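Local coordinates for protein lysyl oxidase (Pichia pastoris, PDB 1W7C) that is a copper- and topaquinone-containing amine oxidase that probably oxidises primary amines, lysyl side chains among them, to aldehydes, at residues G191-I195 / V205-F209. Sequence-based numbering, arbitrary orientation.
Sequences GTCNI and VPTGF
Residues 191-195 form the extended end of strand 187-195. Segment 205-209, a weakly bonded strand at about 206-207 and then a corner, runs roughly antiparallel to it, end-to-end directions 136° apart. The backbone of Gly191 hydrogen-bonds to Phe211. Thr192 (chi1 t) donates from OG1 to Phe209 O at 2.7 Å. A water bridges Thr192 OG1 and Gly208 N, 2.8 Å from each. Cys193 N makes a weak 3.4 Å hydrogen bond to Phe209 O. Cys193 O accepts twice, from Thr207 N (3.0 Å) and Thr207 OG1 (2.7 Å). Thr207 (chi1 p) closes an ST turn: its OG1 accepts a hydrogen bond from Phe209 N at 3.2 Å. The chain turns at Gly208 (phi 76°) into strand 209-214, next to 187-195 in an antiparallel five-stranded sheet, probably of the N3-type domain. Helix 153-163 packs on Ile195, Thr207 and Phe209. Cys193 SG, disulfide-bonded to Cys172, lies obliquely 4.2 Å from Phe209 CD2. Asn194 and Pro206 form a non-hydrogen-bonded pair, CA to CA 4.4 Å. Asn194 OD1 is hydrogen-bonded to His173 NE2. Ile195 N donates to Val205 O at 3.0 Å, and Ile195 CB packs 3.7 Å from Val205 CG2.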
loop_
_atom_site.group_PDB
_atom_site.type_symbol
_atom_site.label_atom_id
_atom_site.label_comp_id
_atom_site.label_asym_id
_atom_site.label_seq_id
_atom_site.Cartn_x
_atom_site.Cartn_y
_atom_site.Cartn_z
ATOM N N GLY A 191 18.828 17.626 -28.230
ATOM C CA GLY A 191 19.455 16.325 -28.144
ATOM C C GLY A 191 20.697 16.318 -27.286
ATOM O O GLY A 191 21.159 17.377 -26.827
ATOM N N THR A 192 21.188 15.107 -27.022
ATOM C CA THR A 192 22.415 14.948 -26.265
ATOM C C THR A 192 23.162 13.722 -26.717
ATOM O O THR A 192 22.709 13.014 -27.624
ATOM C CB THR A 192 22.110 14.892 -24.744
ATOM O OG1 THR A 192 23.322 15.067 -24.000
ATOM C CG2 THR A 192 21.529 13.526 -24.317
ATOM N N CYS A 193 24.303 13.474 -26.083
ATOM C CA CYS A 193 25.093 12.285 -26.344
ATOM C C CYS A 193 25.357 11.527 -25.043
ATOM O O CYS A 193 25.524 12.129 -23.978
ATOM C CB CYS A 193 26.442 12.655 -26.982
ATOM S SG CYS A 193 26.344 13.546 -28.541
ATOM N N ASN A 194 25.403 10.203 -25.149
ATOM C CA ASN A 194 25.675 9.335 -24.017
ATOM C C ASN A 194 26.768 8.349 -24.405
ATOM O O ASN A 194 26.876 7.961 -25.583
ATOM C CB ASN A 194 24.423 8.537 -23.618
ATOM C CG ASN A 194 23.284 9.423 -23.160
ATOM O OD1 ASN A 194 22.789 10.257 -23.919
ATOM N ND2 ASN A 194 22.825 9.206 -21.932
ATOM N N ILE A 195 27.580 7.937 -23.442
ATOM C CA ILE A 195 28.645 6.971 -23.718
ATOM C C ILE A 195 28.013 5.600 -24.047
ATOM O O ILE A 195 27.069 5.180 -23.384
ATOM C CB ILE A 195 29.598 6.846 -22.498
ATOM C CG1 ILE A 195 30.174 8.212 -22.072
ATOM C CG2 ILE A 195 30.686 5.819 -22.779
ATOM C CD1 ILE A 195 31.097 8.841 -23.045
ATOM N N VAL A 205 25.306 7.326 -18.207
ATOM C CA VAL A 205 26.494 8.027 -18.687
ATOM C C VAL A 205 26.172 9.112 -19.718
ATOM O O VAL A 205 26.716 9.129 -20.834
ATOM C CB VAL A 205 27.534 7.004 -19.212
ATOM C CG1 VAL A 205 28.223 6.315 -18.047
ATOM C CG2 VAL A 205 26.880 5.962 -20.103
ATOM N N PRO A 206 25.307 10.052 -19.324
ATOM C CA PRO A 206 25.068 11.251 -20.128
ATOM C C PRO A 206 26.278 12.168 -20.073
ATOM O O PRO A 206 26.876 12.376 -19.005
ATOM C CB PRO A 206 23.877 11.910 -19.427
ATOM C CG PRO A 206 24.044 11.542 -17.963
ATOM C CD PRO A 206 24.602 10.129 -18.030
ATOM N N THR A 207 26.643 12.733 -21.222
ATOM C CA THR A 207 27.898 13.504 -21.345
ATOM C C THR A 207 27.827 14.981 -21.005
ATOM O O THR A 207 28.865 15.615 -20.847
ATOM C CB THR A 207 28.431 13.410 -22.771
ATOM O OG1 THR A 207 27.497 14.002 -23.686
ATOM C CG2 THR A 207 28.606 11.954 -23.203
ATOM N N GLY A 208 26.633 15.548 -20.958
ATOM C CA GLY A 208 26.478 16.990 -20.807
ATOM C C GLY A 208 26.760 17.771 -22.070
ATOM O O GLY A 208 26.853 19.001 -22.030
ATOM N N PHE A 209 26.878 17.076 -23.207
ATOM C CA PHE A 209 26.956 17.772 -24.493
ATOM C C PHE A 209 25.572 17.803 -25.123
ATOM O O PHE A 209 24.962 16.760 -25.310
ATOM C CB PHE A 209 27.929 17.078 -25.433
ATOM C CG PHE A 209 28.121 17.817 -26.712
ATOM C CD1 PHE A 209 28.981 18.876 -26.765
ATOM C CD2 PHE A 209 27.358 17.519 -27.831
ATOM C CE1 PHE A 209 29.136 19.582 -27.917
ATOM C CE2 PHE A 209 27.504 18.249 -29.000
ATOM C CZ PHE A 209 28.392 19.279 -29.034
HETATM O O HOH W 1 23.960 14.750 -21.335
#